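Local coordinates for ABC transporter sugar binding protein (Xanthomonas axonopodis pv. citri, PDB 3UOR), which probably binds maltose or related sugars in the periplasm as the solute-binding component of an ABC-type sugar importer, at residues D152-E156 / A157-Q161; L227-Y230 / D231-Q235; L375-E378 / R379-E383; E389-R393 / G394-H398. All coordinates share one frame; numbering follows the deposited sequence.

Interaction 1: D152-E156 / A157-Q161; sequences DLLRE and AGYSQ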
loop_
_atom_site.group_PDB
_atom_site.type_symbol
_atom_site.label_atom_id
_atom_site.label_comp_id
_atom_site.label_asym_id
_atom_site.label_seq_id
_atom_site.Cartn_x
_atom_site.Cartn_y
_atom_site.Cartn_z
ATOM N N ASP A 152 -26.624 -3.048 -0.012
ATOM C CA ASP A 152 -27.994 -2.557 -0.055
ATOM C C ASP A 152 -28.092 -1.251 -0.853
ATOM O O ASP A 152 -28.925 -1.132 -1.744
ATOM C CB ASP A 152 -28.548 -2.395 1.363
ATOM C CG ASP A 152 -27.663 -1.526 2.248
ATOM O OD1 ASP A 152 -26.484 -1.323 1.901
ATOM O OD2 ASP A 152 -28.145 -1.049 3.299
ATOM N N LEU A 153 -27.227 -0.282 -0.564
ATOM C CA LEU A 153 -27.263 0.991 -1.296
ATOM C C LEU A 153 -26.964 0.795 -2.786
ATOM O O LEU A 153 -27.524 1.478 -3.636
ATOM C CB LEU A 153 -26.297 2.006 -0.677
ATOM C CG LEU A 153 -26.828 2.952 0.413
ATOM C CD1 LEU A 153 -27.652 2.206 1.437
ATOM C CD2 LEU A 153 -25.706 3.750 1.107
ATOM N N LEU A 154 -26.078 -0.148 -3.100
ATOM C CA LEU A 154 -25.753 -0.462 -4.489
ATOM C C LEU A 154 -26.980 -1.031 -5.212
ATOM O O LEU A 154 -27.288 -0.643 -6.348
ATOM C CB LEU A 154 -24.605 -1.468 -4.554
ATOM C CG LEU A 154 -24.175 -1.877 -5.959
ATOM C CD1 LEU A 154 -23.590 -0.690 -6.713
ATOM C CD2 LEU A 154 -23.154 -2.996 -5.871
ATOM N N ARG A 155 -27.669 -1.948 -4.539
ATOM C CA ARG A 155 -28.889 -2.567 -5.055
ATOM C C ARG A 155 -30.020 -1.541 -5.217
ATOM O O ARG A 155 -30.763 -1.569 -6.203
ATOM C CB ARG A 155 -29.319 -3.743 -4.147
ATOM C CG ARG A 155 -30.712 -4.336 -4.463
ATOM C CD ARG A 155 -31.006 -5.592 -3.641
ATOM N NE ARG A 155 -30.356 -5.584 -2.335
ATOM C CZ ARG A 155 -29.318 -6.356 -2.015
ATOM N NH1 ARG A 155 -28.830 -7.205 -2.920
ATOM N NH2 ARG A 155 -28.764 -6.282 -0.793
ATOM N N GLU A 156 -30.132 -0.610 -4.276
ATOM C CA GLU A 156 -31.157 0.419 -4.385
ATOM C C GLU A 156 -30.918 1.304 -5.590
ATOM O O GLU A 156 -31.864 1.778 -6.212
ATOM C CB GLU A 156 -31.271 1.228 -3.095
ATOM C CG GLU A 156 -31.843 0.361 -1.969
ATOM C CD GLU A 156 -31.734 0.992 -0.600
ATOM O OE1 GLU A 156 -31.486 2.219 -0.514
ATOM O OE2 GLU A 156 -31.905 0.249 0.388
ATOM N N ALA A 157 -29.655 1.497 -5.949
ATOM C CA ALA A 157 -29.357 2.290 -7.130
ATOM C C ALA A 157 -29.523 1.442 -8.390
ATOM O O ALA A 157 -29.351 1.936 -9.502
ATOM C CB ALA A 157 -27.959 2.881 -7.050
ATOM N N GLY A 158 -29.850 0.160 -8.217
ATOM C CA GLY A 158 -30.199 -0.677 -9.352
ATOM C C GLY A 158 -29.255 -1.829 -9.641
ATOM O O GLY A 158 -29.537 -2.645 -10.511
ATOM N N TYR A 159 -28.154 -1.921 -8.900
ATOM C CA TYR A 159 -27.080 -2.837 -9.270
ATOM C C TYR A 159 -26.819 -3.964 -8.305
ATOM O O TYR A 159 -26.811 -3.768 -7.094
ATOM C CB TYR A 159 -25.780 -2.065 -9.444
ATOM C CG TYR A 159 -25.785 -1.074 -10.575
ATOM C CD1 TYR A 159 -26.264 0.218 -10.390
ATOM C CD2 TYR A 159 -25.269 -1.420 -11.823
ATOM C CE1 TYR A 159 -26.259 1.146 -11.435
ATOM C CE2 TYR A 159 -25.246 -0.506 -12.870
ATOM C CZ TYR A 159 -25.740 0.780 -12.673
ATOM O OH TYR A 159 -25.716 1.688 -13.718
ATOM N N SER A 160 -26.560 -5.145 -8.863
ATOM C CA SER A 160 -26.112 -6.279 -8.081
ATOM C C SER A 160 -24.607 -6.497 -8.252
ATOM O O SER A 160 -23.987 -7.182 -7.445
ATOM C CB SER A 160 -26.844 -7.545 -8.518
ATOM O OG SER A 160 -26.334 -8.019 -9.755
ATOM N N GLN A 161 -24.038 -5.936 -9.318
ATOM C CA GLN A 161 -22.606 -6.053 -9.603
ATOM C C GLN A 161 -21.897 -4.738 -9.293
ATOM O O GLN A 161 -22.409 -3.651 -9.594
ATOM C CB GLN A 161 -22.387 -6.345 -11.096
ATOM C CG GLN A 161 -23.151 -7.547 -11.637
ATOM C CD GLN A 161 -22.882 -8.783 -10.838
ATOM O OE1 GLN A 161 -21.779 -9.341 -10.881
ATOM N NE2 GLN A 161 -23.887 -9.227 -10.085
#
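L153 O accepts a bond from A157 N at 3.1 Å, the last ordinary turn of helix 151-156, and the A157 methyl lies against I176 of helix 166-180. L154 carries most of the contact. Its O is reached by Y159 N at 3.0 Å in a fairly straight bond (N-H...O 159°), and it takes a second, weak bond from A157 N. With CG anti to the backbone N (chi1 180°), the leucine side chain turns along the departing chain and meets Y159 at about a right angle: L154 CD1 sits 3.8 Å from Y159 CB, while L154 CD2 comes 3.9 Å from Q161 O. The Y159 N to L154 O bond and the one from G158 N to R155 O define a Schellman motif, in which G158 leaves helical geometry at a phi of 115° and the chain folds back over the final turn; the leucine-tyrosine pair is the apolar contact that goes with it. R155 O takes the G158 N bond at 2.8 Å. R155 CA also lies 3.1 Å from Y159 O, a CA-H...O contact that brings the returning backbone against the helix end. The Y159 ring leads away from this turn to pack on V172 and A175 of helix 166-180, where V172 also meets L154.

Interaction 2: L227-Y230 / D231-Q235; sequences LGFY and DNMYQ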
loop_
_atom_site.group_PDB
_atom_site.type_symbol
_atom_site.label_atom_id
_atom_site.label_comp_id
_atom_site.label_asym_id
_atom_site.label_seq_id
_atom_site.Cartn_x
_atom_site.Cartn_y
_atom_site.Cartn_z
ATOM N N LEU A 227 -5.728 12.313 -13.039
ATOM C CA LEU A 227 -6.202 13.587 -12.480
ATOM C C LEU A 227 -7.619 13.910 -12.952
ATOM O O LEU A 227 -8.484 14.294 -12.162
ATOM C CB LEU A 227 -5.261 14.758 -12.846
ATOM C CG LEU A 227 -5.659 16.114 -12.234
ATOM C CD1 LEU A 227 -5.709 15.971 -10.689
ATOM C CD2 LEU A 227 -4.655 17.200 -12.647
ATOM N N GLY A 228 -7.864 13.742 -14.242
ATOM C CA GLY A 228 -9.190 14.018 -14.775
ATOM C C GLY A 228 -10.290 13.190 -14.120
ATOM O O GLY A 228 -11.322 13.726 -13.673
ATOM N N PHE A 229 -10.069 11.874 -14.069
ATOM C CA PHE A 229 -11.036 10.921 -13.498
ATOM C C PHE A 229 -11.280 11.224 -12.007
ATOM O O PHE A 229 -12.417 11.288 -11.546
ATOM C CB PHE A 229 -10.501 9.487 -13.677
ATOM C CG PHE A 229 -11.422 8.411 -13.166
ATOM C CD1 PHE A 229 -12.680 8.227 -13.727
ATOM C CD2 PHE A 229 -11.002 7.546 -12.159
ATOM C CE1 PHE A 229 -13.523 7.218 -13.269
ATOM C CE2 PHE A 229 -11.823 6.541 -11.695
ATOM C CZ PHE A 229 -13.095 6.363 -12.251
ATOM N N TYR A 230 -10.195 11.427 -11.263
ATOM C CA TYR A 230 -10.268 11.737 -9.838
ATOM C C TYR A 230 -10.973 13.092 -9.554
ATOM O O TYR A 230 -11.897 13.170 -8.743
ATOM C CB TYR A 230 -8.838 11.733 -9.277
ATOM C CG TYR A 230 -8.681 12.150 -7.835
ATOM C CD1 TYR A 230 -8.856 11.227 -6.799
ATOM C CD2 TYR A 230 -8.293 13.450 -7.498
ATOM C CE1 TYR A 230 -8.667 11.598 -5.469
ATOM C CE2 TYR A 230 -8.111 13.830 -6.167
ATOM C CZ TYR A 230 -8.288 12.893 -5.161
ATOM O OH TYR A 230 -8.107 13.232 -3.840
ATOM N N ASP A 231 -10.551 14.155 -10.222
ATOM C CA ASP A 231 -11.178 15.474 -10.014
ATOM C C ASP A 231 -12.670 15.430 -10.366
ATOM O O ASP A 231 -13.517 15.976 -9.648
ATOM C CB ASP A 231 -10.467 16.519 -10.864
ATOM C CG ASP A 231 -10.989 17.929 -10.627
ATOM O OD1 ASP A 231 -11.388 18.249 -9.484
ATOM O OD2 ASP A 231 -10.966 18.720 -11.590
ATOM N N ASN A 232 -12.998 14.759 -11.465
ATOM C CA ASN A 232 -14.388 14.697 -11.917
ATOM C C ASN A 232 -15.358 14.214 -10.834
ATOM O O ASN A 232 -16.483 14.683 -10.769
ATOM C CB ASN A 232 -14.519 13.816 -13.163
ATOM C CG ASN A 232 -15.915 13.848 -13.744
ATOM O OD1 ASN A 232 -16.392 14.891 -14.187
ATOM N ND2 ASN A 232 -16.576 12.700 -13.758
ATOM N N MET A 233 -14.931 13.272 -9.995
ATOM C CA MET A 233 -15.817 12.724 -8.968
ATOM C C MET A 233 -16.248 13.791 -7.958
ATOM O O MET A 233 -17.368 13.769 -7.470
ATOM C CB MET A 233 -15.144 11.568 -8.212
ATOM C CG MET A 233 -14.801 10.353 -9.094
ATOM S SD MET A 233 -14.331 8.923 -8.080
ATOM C CE MET A 233 -13.123 8.197 -9.177
ATOM N N TYR A 234 -15.346 14.691 -7.590
ATOM C CA TYR A 234 -15.753 15.770 -6.694
ATOM C C TYR A 234 -16.627 16.786 -7.411
ATOM O O TYR A 234 -17.600 17.260 -6.843
ATOM C CB TYR A 234 -14.552 16.483 -6.078
ATOM C CG TYR A 234 -13.637 15.559 -5.325
ATOM C CD1 TYR A 234 -13.753 15.385 -3.952
ATOM C CD2 TYR A 234 -12.661 14.840 -6.001
ATOM C CE1 TYR A 234 -12.891 14.527 -3.277
ATOM C CE2 TYR A 234 -11.805 13.987 -5.339
ATOM C CZ TYR A 234 -11.927 13.827 -3.990
ATOM O OH TYR A 234 -11.042 12.984 -3.362
ATOM N N GLN A 235 -16.283 17.113 -8.654
ATOM C CA GLN A 235 -17.016 18.154 -9.357
ATOM C C GLN A 235 -18.420 17.698 -9.732
ATOM O O GLN A 235 -19.310 18.539 -9.893
ATOM C CB GLN A 235 -16.260 18.705 -10.580
ATOM C CG GLN A 235 -14.817 19.190 -10.334
ATOM C CD GLN A 235 -14.651 20.059 -9.098
ATOM O OE1 GLN A 235 -15.595 20.671 -8.616
ATOM N NE2 GLN A 235 -13.437 20.116 -8.584
HETATM O O HOH W 1 -14.918 10.483 -12.655
#
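Two i to i+4 side-chain pairs on the buried flank of helix 221-235 form this contact, one a Met-aromatic pair and the other a T-shaped tyrosine pair. M233 lays its terminal methyl over one face of the F229 ring, M233 CE being 3.7 Å from the ring centroid in a CH-pi contact and 3.3 Å from F229 CE2. SD stands farther above the same ring. Because M233 CG lies anti to the carbonyl carbon and the chain bends at chi3, the methyl is carried back one turn to the phenyl group. W166 stacks on F229 and F200 meets it edge-to-face, while M233 also packs on F200. In the second pair the edge of Y234 is directed at the face of Y230, the planes 66° apart and the centroids separated by 5.2 Å. Y234 CE2 approaches Y230 CZ to 3.7 Å, near the rim of that face. The two OH atoms are 3.0 Å apart, and Y234 OH is anchored by a hydrogen bond with M189 O. Along the backbone, D231 N donates to L227 O at 2.8 Å and N232 N to G228 O. A water donates to F229 O and accepts from N232 ND2, bridging the two, and N232 OD1 is held by Q236 NE2. D231 OD2 is bonded to H398 NE2, and D231 OD1 receives Q235 NE2 on the syn side. The result is a Met-aromatic and an edge-to-face tyrosine pair, each spaced i to i+4, on one helix whose side chains pack against helices 166-180, 195-202 and 377-394.

Interaction 3: L375-E378 / R379-E383; sequences LEWE and RIVQE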
loop_
_atom_site.group_PDB
_atom_site.type_symbol
_atom_site.label_atom_id
_atom_site.label_comp_id
_atom_site.label_asym_id
_atom_site.label_seq_id
_atom_site.Cartn_x
_atom_site.Cartn_y
_atom_site.Cartn_z
ATOM N N LEU A 375 14.462 7.356 -3.790
ATOM C CA LEU A 375 14.533 7.821 -2.422
ATOM C C LEU A 375 13.554 8.992 -2.161
ATOM O O LEU A 375 12.924 9.070 -1.106
ATOM C CB LEU A 375 15.987 8.231 -2.203
ATOM C CG LEU A 375 16.513 8.815 -0.938
ATOM C CD1 LEU A 375 18.004 8.544 -0.946
ATOM C CD2 LEU A 375 16.200 10.291 -0.948
ATOM N N GLU A 376 13.379 9.871 -3.141
ATOM C CA GLU A 376 12.517 11.041 -2.935
ATOM C C GLU A 376 11.027 10.828 -3.235
ATOM O O GLU A 376 10.235 11.788 -3.259
ATOM C CB GLU A 376 13.086 12.281 -3.638
ATOM C CG GLU A 376 13.738 12.043 -4.976
ATOM C CD GLU A 376 15.139 11.406 -4.909
ATOM O OE1 GLU A 376 16.137 12.069 -4.551
ATOM O OE2 GLU A 376 15.244 10.228 -5.273
ATOM N N TRP A 377 10.637 9.569 -3.418
ATOM C CA TRP A 377 9.243 9.250 -3.738
ATOM C C TRP A 377 8.220 9.793 -2.724
ATOM O O TRP A 377 7.195 10.326 -3.109
ATOM C CB TRP A 377 9.014 7.737 -3.963
ATOM C CG TRP A 377 7.610 7.509 -4.376
ATOM C CD1 TRP A 377 6.608 6.942 -3.632
ATOM C CD2 TRP A 377 7.008 7.942 -5.601
ATOM N NE1 TRP A 377 5.435 6.955 -4.350
ATOM C CE2 TRP A 377 5.657 7.581 -5.554
ATOM C CE3 TRP A 377 7.497 8.575 -6.748
ATOM C CZ2 TRP A 377 4.784 7.832 -6.611
ATOM C CZ3 TRP A 377 6.648 8.824 -7.778
ATOM C CH2 TRP A 377 5.297 8.454 -7.715
ATOM N N GLU A 378 8.480 9.665 -1.435
ATOM C CA GLU A 378 7.506 10.166 -0.469
ATOM C C GLU A 378 7.288 11.674 -0.581
ATOM O O GLU A 378 6.156 12.130 -0.518
ATOM C CB GLU A 378 7.892 9.797 0.959
ATOM C CG GLU A 378 7.483 8.376 1.322
ATOM C CD GLU A 378 7.569 8.103 2.820
ATOM O OE1 GLU A 378 8.690 8.125 3.378
ATOM O OE2 GLU A 378 6.506 7.864 3.437
ATOM N N ARG A 379 8.361 12.443 -0.754
ATOM C CA ARG A 379 8.232 13.879 -0.984
ATOM C C ARG A 379 7.388 14.135 -2.236
ATOM O O ARG A 379 6.494 14.968 -2.247
ATOM C CB ARG A 379 9.607 14.523 -1.160
ATOM C CG ARG A 379 10.428 14.603 0.124
ATOM C CD ARG A 379 11.916 14.837 -0.165
ATOM N NE ARG A 379 12.209 16.228 -0.514
ATOM C CZ ARG A 379 13.313 16.618 -1.150
ATOM N NH1 ARG A 379 14.214 15.706 -1.516
ATOM N NH2 ARG A 379 13.513 17.913 -1.428
ATOM N N ILE A 380 7.670 13.393 -3.290
ATOM C CA ILE A 380 6.946 13.563 -4.531
ATOM C C ILE A 380 5.430 13.392 -4.374
ATOM O O ILE A 380 4.663 14.240 -4.840
ATOM C CB ILE A 380 7.536 12.654 -5.625
ATOM C CG1 ILE A 380 8.918 13.189 -6.009
ATOM C CG2 ILE A 380 6.606 12.583 -6.828
ATOM C CD1 ILE A 380 9.789 12.196 -6.786
ATOM N N VAL A 381 4.977 12.334 -3.700
ATOM C CA VAL A 381 3.533 12.149 -3.587
ATOM C C VAL A 381 2.901 13.161 -2.674
ATOM O O VAL A 381 1.733 13.468 -2.853
ATOM C CB VAL A 381 3.047 10.720 -3.184
ATOM C CG1 VAL A 381 3.377 9.728 -4.248
ATOM C CG2 VAL A 381 3.594 10.311 -1.857
ATOM N N GLN A 382 3.647 13.672 -1.694
ATOM C CA GLN A 382 3.142 14.792 -0.911
ATOM C C GLN A 382 2.876 16.014 -1.793
ATOM O O GLN A 382 1.853 16.661 -1.638
ATOM C CB GLN A 382 4.067 15.157 0.258
ATOM C CG GLN A 382 4.063 14.133 1.415
ATOM C CD GLN A 382 2.656 13.632 1.787
ATOM O OE1 GLN A 382 1.674 14.381 1.736
ATOM N NE2 GLN A 382 2.563 12.361 2.168
ATOM N N GLU A 383 3.789 16.348 -2.703
ATOM C CA GLU A 383 3.518 17.445 -3.644
ATOM C C GLU A 383 2.293 17.118 -4.499
ATOM O O GLU A 383 1.434 17.964 -4.699
ATOM C CB GLU A 383 4.706 17.720 -4.561
ATOM C CG GLU A 383 5.953 18.199 -3.827
ATOM C CD GLU A 383 5.729 19.544 -3.154
ATOM O OE1 GLU A 383 4.987 20.372 -3.721
ATOM O OE2 GLU A 383 6.286 19.755 -2.068
#
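V381 CG1 lies 3.0 Å above the plane of the W377 indole, displaced toward its rim. The methyl comes closest to W377 CZ2, at 3.3 Å, and is nearly as near to CE2 and NE1. Farther round the six-membered ring, I380 CG2 approaches W377 CZ3 obliquely at 3.9 Å. Both aliphatic side chains cross the indole at about a right angle. W377 CG lies anti to the backbone N (chi1 -176°), and the ring thereby swings forward over the next turn, where the two branched residues can touch it. The guanidinium of R379 has E376 CB obliquely beside it, 4.2 Å from R379 NH1. E376 OE1 remains 5.1 Å from R379 NH1, so the opposite charges may attract but do not touch. E376 is the N-cap residue, and the first turn starts from its carbonyl: I380 N donates to E376 O at 3.0 Å, followed by V381 N to W377 O with the same length. I380 CG1 and CD1 also pass close to E376 O. Residues 375-383 form the start of helix 377-394 and its N-cap: W377 rests on T371 and P372 of the preceding loop, I380 on F218, E378 OE1 makes a weak hydrogen bond with W93 NE1, and E376, R379 and E383 lie against I412 of helix 398-412.

Interaction 4: E389-R393 / G394-H398; sequences ERVVR and GGQSH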
loop_
_atom_site.group_PDB
_atom_site.type_symbol
_atom_site.label_atom_id
_atom_site.label_comp_id
_atom_site.label_asym_id
_atom_site.label_seq_id
_atom_site.Cartn_x
_atom_site.Cartn_y
_atom_site.Cartn_z
ATOM N N GLU A 389 -5.447 18.618 -4.337
ATOM C CA GLU A 389 -6.441 19.220 -3.467
ATOM C C GLU A 389 -6.742 20.648 -3.936
ATOM O O GLU A 389 -7.862 21.139 -3.801
ATOM C CB GLU A 389 -5.961 19.217 -2.031
ATOM C CG GLU A 389 -6.927 19.837 -1.055
ATOM C CD GLU A 389 -6.402 19.779 0.361
ATOM O OE1 GLU A 389 -5.162 19.734 0.534
ATOM O OE2 GLU A 389 -7.217 19.779 1.300
ATOM N N ARG A 390 -5.748 21.304 -4.520
ATOM C CA ARG A 390 -5.950 22.657 -5.030
ATOM C C ARG A 390 -6.818 22.619 -6.281
ATOM O O ARG A 390 -7.673 23.478 -6.483
ATOM C CB ARG A 390 -4.614 23.312 -5.358
ATOM C CG ARG A 390 -4.581 24.797 -5.102
ATOM C CD ARG A 390 -3.185 25.192 -4.650
ATOM N NE ARG A 390 -2.203 24.794 -5.651
ATOM C CZ ARG A 390 -0.987 24.334 -5.379
ATOM N NH1 ARG A 390 -0.584 24.204 -4.118
ATOM N NH2 ARG A 390 -0.174 24.004 -6.375
ATOM N N VAL A 391 -6.574 21.627 -7.126
ATOM C CA VAL A 391 -7.401 21.398 -8.292
ATOM C C VAL A 391 -8.845 21.155 -7.869
ATOM O O VAL A 391 -9.766 21.777 -8.412
ATOM C CB VAL A 391 -6.894 20.207 -9.101
ATOM C CG1 VAL A 391 -7.976 19.701 -10.066
ATOM C CG2 VAL A 391 -5.627 20.593 -9.831
ATOM N N VAL A 392 -9.047 20.260 -6.899
ATOM C CA VAL A 392 -10.400 19.945 -6.440
ATOM C C VAL A 392 -11.103 21.122 -5.748
ATOM O O VAL A 392 -12.248 21.438 -6.049
ATOM C CB VAL A 392 -10.433 18.749 -5.493
ATOM C CG1 VAL A 392 -11.852 18.503 -5.024
ATOM C CG2 VAL A 392 -9.854 17.483 -6.188
ATOM N N ARG A 393 -10.426 21.754 -4.805
ATOM C CA ARG A 393 -11.050 22.795 -4.009
ATOM C C ARG A 393 -11.013 24.144 -4.716
ATOM O O ARG A 393 -12.020 24.806 -4.806
ATOM C CB ARG A 393 -10.391 22.908 -2.635
ATOM C CG ARG A 393 -10.522 21.656 -1.773
ATOM C CD ARG A 393 -10.149 21.950 -0.314
ATOM N NE ARG A 393 -11.140 21.369 0.590
ATOM C CZ ARG A 393 -10.845 20.496 1.545
ATOM N NH1 ARG A 393 -9.593 20.121 1.725
ATOM N NH2 ARG A 393 -11.792 20.004 2.325
ATOM N N GLY A 394 -9.852 24.539 -5.231
ATOM C CA GLY A 394 -9.692 25.870 -5.795
ATOM C C GLY A 394 -10.008 25.948 -7.275
ATOM O O GLY A 394 -10.029 27.012 -7.846
ATOM N N GLY A 395 -10.258 24.820 -7.918
ATOM C CA GLY A 395 -10.511 24.859 -9.344
ATOM C C GLY A 395 -9.283 25.215 -10.172
ATOM O O GLY A 395 -9.418 25.544 -11.348
ATOM N N GLN A 396 -8.084 25.137 -9.585
ATOM C CA GLN A 396 -6.869 25.258 -10.390
ATOM C C GLN A 396 -7.017 24.388 -11.647
ATOM O O GLN A 396 -7.578 23.311 -11.580
ATOM C CB GLN A 396 -5.626 24.854 -9.583
ATOM C CG GLN A 396 -4.368 24.740 -10.428
ATOM C CD GLN A 396 -3.096 24.644 -9.602
ATOM O OE1 GLN A 396 -3.147 24.494 -8.389
ATOM N NE2 GLN A 396 -1.949 24.743 -10.261
ATOM N N SER A 397 -6.517 24.852 -12.786
ATOM C CA SER A 397 -6.639 24.086 -14.031
ATOM C C SER A 397 -5.710 22.877 -14.050
ATOM O O SER A 397 -4.680 22.853 -13.371
ATOM C CB SER A 397 -6.311 24.966 -15.233
ATOM O OG SER A 397 -4.917 25.180 -15.300
ATOM N N HIS A 398 -6.053 21.885 -14.865
ATOM C CA HIS A 398 -5.289 20.654 -14.901
ATOM C C HIS A 398 -3.967 20.915 -15.591
ATOM O O HIS A 398 -2.935 20.386 -15.171
ATOM C CB HIS A 398 -6.085 19.528 -15.583
ATOM C CG HIS A 398 -7.299 19.107 -14.808
ATOM N ND1 HIS A 398 -8.022 17.975 -15.108
ATOM C CD2 HIS A 398 -7.903 19.663 -13.731
ATOM C CE1 HIS A 398 -9.033 17.859 -14.260
ATOM N NE2 HIS A 398 -8.979 18.871 -13.412
#
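A glycine-rich turn ends helix 377-394 and leads directly into helix 398-412, making the connection of a helical hairpin near the surface. R390 O receives G394 N at 2.7 Å, and V391 O takes a weak bond from G395 N. G395 is the first residue to depart from helical geometry, its positive phi of 69° turning the chain back along the helix. The returning Q396 then reaches R390: R390 NE donates to Q396 OE1 at 2.9 Å with an N-H...O angle of 163°. The nitrogen lies in the carbonyl plane, the oxygen at the edge of the guanidinium, and the two flat groups are nearly coplanar, 23° apart. Q396 is extended, its CG anti to the backbone N, which carries the amide across to the arginine, whose chain bends at chi2 and chi3 to meet it. E404 of helix 398-412 joins the two groups, OE2 in a salt bridge to R390 NH2 and OE1 hydrogen-bonded to Q396 NE2. The polar groups thus share one network, probably limiting rotation of the guanidinium and amide. On the inner side, V391 CG1 touches the H398 ring at NE2, 3.6 Å away, the two side chains crossing at about a right angle; V391 CG2 lies 3.8 Å from Q396 O. H398 NE2 is hydrogen-bonded to D231 OD2 on helix 221-235. S397 sits at the N-cap of the following helix, with OG accepting from A400 N. A positive-phi glycine at one helix end followed closely by a serine N-cap is typical of a tight connection between consecutive helices.

The four contacts follow one another along the chain. Interaction 1 closes helix 151-156, and its centre is 23 Å from that of interaction 2 on helix 221-235; helix 166-180 packs against both. Interactions 3 and 4 mark the beginning and end of helix 377-394, their centres 20 Å apart, and helix 398-412 runs back beside it. Interactions 2 and 4 meet directly, with centres 10 Å apart, through the D231-H398 bond and another from Q235 NE2 to V392 O. These bonds tie helix 221-235 to the C-terminal helices 377-394 and 398-412, so that parts distant along the chain together build one side of the helical packing.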